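Long-range contact in uncharacterized protein AsqI (Emericella nidulans, PDB 5YY3), which catalyses, with one zinc ion per subunit, the ring contraction of 4'-methoxycyclopenin to 4'-methoxyviridicatin in aspoquinolone biosynthesis: residues Arg238-Phe246 with Arg288-Tyr299. Sequence-based numbering, arbitrary orientation.
Sequences RPWNQYDDF and RARLEEWRDNIY
R295 sets its guanidinium, tilted, over one face of the Y243 ring, a cation-pi contact with CZ 4.7 Å from the ring centroid and only 10° off the ring normal. It is a worked example of how a loop in a hemocyanin-type helical domain packs against a helix, here 288-304, chiefly through one aromatic side chain, Y243, in a type I turn (Q242 to D245). The two flat groups are not stacked: their planes stand 48° apart, and the side chains run past each other in opposite directions. With CG of R295 anti to the backbone N (chi1 171°) and the chain bent at chi3, its aliphatic part passes the phenol end, R295 CB lying 3.4 Å from Y243 OH, while NH1 ends over the ring centre. Near the ring plane, the Y243 edge meets the helix backbone at L291 C, and E292 CG approaches Y243 CD2 obliquely at 3.5 Å. At the helix start, R288 CD packs against the carbonyl oxygen Y243 O, and D244 CB lies over one face of the R288 guanidinium. R295 NH1 also gives a weak hydrogen bond to N241 O, which takes a further one from a water that also bonds Y299 OH.

Farther out, Y243 OH is hydrogen-bonded to H399 on helix 391-410, and D244 forms a salt bridge with R405 of the second subunit, so the turn lies at a subunit interface. Within the helix, D296 helps hold the R295 guanidinium through a side-on salt bridge, R295 NE and NH2 both donating to D296 OD1. At the edge of the same guanidinium, in its plane, a second water accepts from Y243 N and R295 NH1 and donates to E292 OE2 at 2.6 Å.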
loop_
_atom_site.group_PDB
_atom_site.type_symbol
_atom_site.label_atom_id
_atom_site.label_comp_id
_atom_site.label_asym_id
_atom_site.label_seq_id
_atom_site.Cartn_x
_atom_site.Cartn_y
_atom_site.Cartn_z
ATOM N N ARG A 238 1.178 -3.335 19.902
ATOM C CA ARG A 238 1.147 -4.583 20.665
ATOM C C ARG A 238 2.005 -4.418 21.909
ATOM O O ARG A 238 3.212 -4.235 21.812
ATOM C CB ARG A 238 1.640 -5.770 19.838
ATOM C CG ARG A 238 1.328 -7.140 20.482
ATOM C CD ARG A 238 2.176 -8.282 19.871
ATOM N NE ARG A 238 2.382 -8.030 18.456
ATOM C CZ ARG A 238 3.481 -8.315 17.771
ATOM N NH1 ARG A 238 4.530 -8.891 18.342
ATOM N NH2 ARG A 238 3.517 -8.018 16.485
ATOM N N PRO A 239 1.390 -4.485 23.089
ATOM C CA PRO A 239 2.210 -4.299 24.295
ATOM C C PRO A 239 3.195 -5.434 24.472
ATOM O O PRO A 239 2.961 -6.529 23.964
ATOM C CB PRO A 239 1.184 -4.278 25.426
ATOM C CG PRO A 239 -0.006 -4.997 24.869
ATOM C CD PRO A 239 -0.028 -4.730 23.395
ATOM N N TRP A 240 4.291 -5.166 25.171
ATOM C CA TRP A 240 5.284 -6.188 25.482
ATOM C C TRP A 240 4.854 -6.949 26.719
ATOM O O TRP A 240 5.554 -6.930 27.741
ATOM C CB TRP A 240 6.655 -5.544 25.710
ATOM C CG TRP A 240 7.804 -6.525 25.725
ATOM C CD1 TRP A 240 8.424 -7.053 26.819
ATOM C CD2 TRP A 240 8.468 -7.075 24.583
ATOM N NE1 TRP A 240 9.430 -7.896 26.431
ATOM C CE2 TRP A 240 9.480 -7.930 25.062
ATOM C CE3 TRP A 240 8.308 -6.923 23.197
ATOM C CZ2 TRP A 240 10.323 -8.634 24.211
ATOM C CZ3 TRP A 240 9.135 -7.623 22.354
ATOM C CH2 TRP A 240 10.136 -8.474 22.864
ATOM N N ASN A 241 3.682 -7.580 26.640
ATOM C CA ASN A 241 3.117 -8.317 27.774
ATOM C C ASN A 241 3.673 -9.737 27.873
ATOM O O ASN A 241 3.818 -10.279 28.972
ATOM C CB ASN A 241 1.590 -8.358 27.684
ATOM C CG ASN A 241 0.940 -7.029 28.072
ATOM O OD1 ASN A 241 1.488 -6.268 28.868
ATOM N ND2 ASN A 241 -0.224 -6.740 27.494
ATOM N N GLN A 242 3.971 -10.325 26.714
ATOM C CA GLN A 242 4.600 -11.630 26.613
ATOM C C GLN A 242 6.100 -11.437 26.318
ATOM O O GLN A 242 6.476 -10.896 25.280
ATOM C CB GLN A 242 3.901 -12.476 25.524
ATOM C CG GLN A 242 2.361 -12.580 25.696
ATOM C CD GLN A 242 1.657 -13.441 24.617
ATOM O OE1 GLN A 242 2.282 -13.911 23.653
ATOM N NE2 GLN A 242 0.337 -13.623 24.772
ATOM N N TYR A 243 6.959 -11.860 27.235
ATOM C CA TYR A 243 8.383 -11.514 27.145
ATOM C C TYR A 243 9.163 -12.385 26.145
ATOM O O TYR A 243 10.328 -12.113 25.852
ATOM C CB TYR A 243 9.051 -11.599 28.533
ATOM C CG TYR A 243 8.526 -10.620 29.557
ATOM C CD1 TYR A 243 7.620 -9.619 29.199
ATOM C CD2 TYR A 243 8.925 -10.704 30.902
ATOM C CE1 TYR A 243 7.126 -8.724 30.146
ATOM C CE2 TYR A 243 8.438 -9.812 31.858
ATOM C CZ TYR A 243 7.544 -8.823 31.468
ATOM O OH TYR A 243 7.058 -7.930 32.393
ATOM N N ASP A 244 8.523 -13.428 25.626
ATOM C CA ASP A 244 9.115 -14.242 24.573
ATOM C C ASP A 244 8.639 -13.780 23.202
ATOM O O ASP A 244 8.560 -14.561 22.257
ATOM C CB ASP A 244 8.768 -15.715 24.780
ATOM C CG ASP A 244 7.268 -15.950 24.831
ATOM O OD1 ASP A 244 6.522 -14.964 25.056
ATOM O OD2 ASP A 244 6.832 -17.115 24.665
ATOM N N ASP A 245 8.318 -12.500 23.095
ATOM C CA ASP A 245 7.736 -11.990 21.864
ATOM C C ASP A 245 8.812 -11.612 20.848
ATOM O O ASP A 245 10.002 -11.481 21.175
ATOM C CB ASP A 245 6.842 -10.784 22.156
ATOM C CG ASP A 245 5.774 -10.573 21.100
ATOM O OD1 ASP A 245 5.816 -11.282 20.065
ATOM O OD2 ASP A 245 4.903 -9.689 21.304
ATOM N N PHE A 246 8.373 -11.447 19.607
ATOM C CA PHE A 246 9.248 -11.002 18.554
ATOM C C PHE A 246 9.044 -9.520 18.296
ATOM O O PHE A 246 7.956 -8.999 18.477
ATOM C CB PHE A 246 8.991 -11.796 17.277
ATOM C CG PHE A 246 9.382 -13.250 17.365
ATOM C CD1 PHE A 246 10.689 -13.647 17.121
ATOM C CD2 PHE A 246 8.434 -14.221 17.631
ATOM C CE1 PHE A 246 11.058 -14.991 17.181
ATOM C CE2 PHE A 246 8.788 -15.571 17.680
ATOM C CZ PHE A 246 10.103 -15.953 17.458
ATOM N N ARG A 288 15.130 -14.123 31.058
ATOM C CA ARG A 288 13.744 -13.783 30.795
ATOM C C ARG A 288 12.794 -14.308 31.880
ATOM O O ARG A 288 11.870 -13.599 32.309
ATOM C CB ARG A 288 13.322 -14.327 29.431
ATOM C CG ARG A 288 11.892 -13.977 29.079
ATOM C CD ARG A 288 11.512 -14.595 27.748
ATOM N NE ARG A 288 11.613 -16.044 27.826
ATOM C CZ ARG A 288 12.190 -16.814 26.908
ATOM N NH1 ARG A 288 12.724 -16.273 25.805
ATOM N NH2 ARG A 288 12.223 -18.132 27.093
ATOM N N ALA A 289 13.024 -15.542 32.323
ATOM C CA ALA A 289 12.145 -16.190 33.311
ATOM C C ALA A 289 12.094 -15.422 34.634
ATOM O O ALA A 289 11.059 -15.379 35.307
ATOM C CB ALA A 289 12.593 -17.624 33.552
ATOM N N ARG A 290 13.213 -14.805 34.988
ATOM C CA ARG A 290 13.339 -14.023 36.211
ATOM C C ARG A 290 12.452 -12.755 36.136
ATOM O O ARG A 290 11.815 -12.367 37.120
ATOM C CB ARG A 290 14.814 -13.658 36.429
ATOM C CG ARG A 290 15.125 -12.893 37.702
ATOM C CD ARG A 290 14.858 -13.728 38.937
ATOM N NE ARG A 290 15.093 -12.957 40.159
ATOM C CZ ARG A 290 14.450 -13.168 41.308
ATOM N NH1 ARG A 290 13.523 -14.119 41.392
ATOM N NH2 ARG A 290 14.708 -12.410 42.365
ATOM N N LEU A 291 12.404 -12.125 34.962
ATOM C CA LEU A 291 11.566 -10.942 34.775
ATOM C C LEU A 291 10.089 -11.333 34.793
ATOM O O LEU A 291 9.268 -10.658 35.418
ATOM C CB LEU A 291 11.917 -10.228 33.470
ATOM C CG LEU A 291 13.294 -9.562 33.480
ATOM C CD1 LEU A 291 14.154 -10.145 32.379
ATOM C CD2 LEU A 291 13.177 -8.075 33.315
ATOM N N GLU A 292 9.768 -12.442 34.126
ATOM C CA GLU A 292 8.400 -12.953 34.091
ATOM C C GLU A 292 7.877 -13.220 35.509
ATOM O O GLU A 292 6.732 -12.896 35.832
ATOM C CB GLU A 292 8.332 -14.231 33.240
ATOM C CG GLU A 292 8.820 -14.046 31.813
ATOM C CD GLU A 292 8.700 -15.296 30.971
ATOM O OE1 GLU A 292 8.940 -16.388 31.518
ATOM O OE2 GLU A 292 8.379 -15.188 29.761
ATOM N N GLU A 293 8.720 -13.800 36.355
ATOM C CA GLU A 293 8.332 -14.072 37.741
ATOM C C GLU A 293 7.951 -12.786 38.508
ATOM O O GLU A 293 6.880 -12.717 39.116
ATOM C CB GLU A 293 9.452 -14.812 38.456
ATOM C CG GLU A 293 9.283 -14.827 39.954
ATOM C CD GLU A 293 10.258 -15.759 40.644
ATOM O OE1 GLU A 293 11.421 -15.856 40.184
ATOM O OE2 GLU A 293 9.847 -16.392 41.644
ATOM N N TRP A 294 8.817 -11.774 38.454
ATOM C CA TRP A 294 8.510 -10.436 38.974
ATOM C C TRP A 294 7.161 -9.907 38.465
ATOM O O TRP A 294 6.317 -9.475 39.253
ATOM C CB TRP A 294 9.628 -9.450 38.595
ATOM C CG TRP A 294 10.937 -9.695 39.311
ATOM C CD1 TRP A 294 11.112 -10.384 40.477
ATOM C CD2 TRP A 294 12.243 -9.246 38.908
ATOM N NE1 TRP A 294 12.441 -10.392 40.828
ATOM C CE2 TRP A 294 13.159 -9.705 39.886
ATOM C CE3 TRP A 294 12.727 -8.503 37.823
ATOM C CZ2 TRP A 294 14.535 -9.442 39.810
ATOM C CZ3 TRP A 294 14.098 -8.238 37.746
ATOM C CH2 TRP A 294 14.985 -8.709 38.734
ATOM N N ARG A 295 6.973 -9.954 37.146
ATOM C CA ARG A 295 5.720 -9.556 36.503
ATOM C C ARG A 295 4.532 -10.315 37.088
ATOM O O ARG A 295 3.507 -9.717 37.412
ATOM C CB ARG A 295 5.785 -9.801 34.987
ATOM C CG ARG A 295 4.447 -9.630 34.257
ATOM C CD ARG A 295 4.463 -10.343 32.909
ATOM N NE ARG A 295 4.440 -11.788 33.099
ATOM C CZ ARG A 295 4.782 -12.686 32.177
ATOM N NH1 ARG A 295 5.198 -12.284 30.983
ATOM N NH2 ARG A 295 4.723 -13.993 32.455
ATOM N N ASP A 296 4.675 -11.636 37.188
ATOM C CA ASP A 296 3.604 -12.494 37.696
ATOM C C ASP A 296 3.251 -12.118 39.124
ATOM O O ASP A 296 2.089 -12.186 39.530
ATOM C CB ASP A 296 4.009 -13.968 37.663
ATOM C CG ASP A 296 4.110 -14.517 36.273
ATOM O OD1 ASP A 296 3.598 -13.854 35.339
ATOM O OD2 ASP A 296 4.686 -15.625 36.120
ATOM N N ASN A 297 4.269 -11.741 39.891
ATOM C CA ASN A 297 4.066 -11.446 41.298
ATOM C C ASN A 297 3.393 -10.086 41.466
ATOM O O ASN A 297 2.500 -9.930 42.302
ATOM C CB ASN A 297 5.397 -11.507 42.055
ATOM C CG ASN A 297 5.918 -12.928 42.207
ATOM O OD1 ASN A 297 5.169 -13.892 42.062
ATOM N ND2 ASN A 297 7.201 -13.060 42.516
ATOM N N ILE A 298 3.799 -9.111 40.652
ATOM C CA ILE A 298 3.143 -7.804 40.647
ATOM C C ILE A 298 1.700 -7.946 40.158
ATOM O O ILE A 298 0.795 -7.274 40.669
ATOM C CB ILE A 298 3.918 -6.789 39.787
ATOM C CG1 ILE A 298 5.326 -6.622 40.352
ATOM C CG2 ILE A 298 3.193 -5.431 39.737
ATOM C CD1 ILE A 298 6.189 -5.675 39.580
ATOM N N TYR A 299 1.469 -8.838 39.192
ATOM C CA TYR A 299 0.100 -9.098 38.740
ATOM C C TYR A 299 -0.748 -9.620 39.898
ATOM O O TYR A 299 -1.853 -9.123 40.173
ATOM C CB TYR A 299 0.072 -10.115 37.604
ATOM C CG TYR A 299 0.470 -9.610 36.223
ATOM C CD1 TYR A 299 0.680 -8.260 35.968
ATOM C CD2 TYR A 299 0.625 -10.504 35.170
ATOM C CE1 TYR A 299 1.048 -7.818 34.697
ATOM C CE2 TYR A 299 0.973 -10.073 33.910
ATOM C CZ TYR A 299 1.182 -8.731 33.673
ATOM O OH TYR A 299 1.544 -8.334 32.402
HETATM O O HOH W 1 1.526 -10.654 30.666
HETATM O O HOH W 2 6.150 -14.239 28.844
#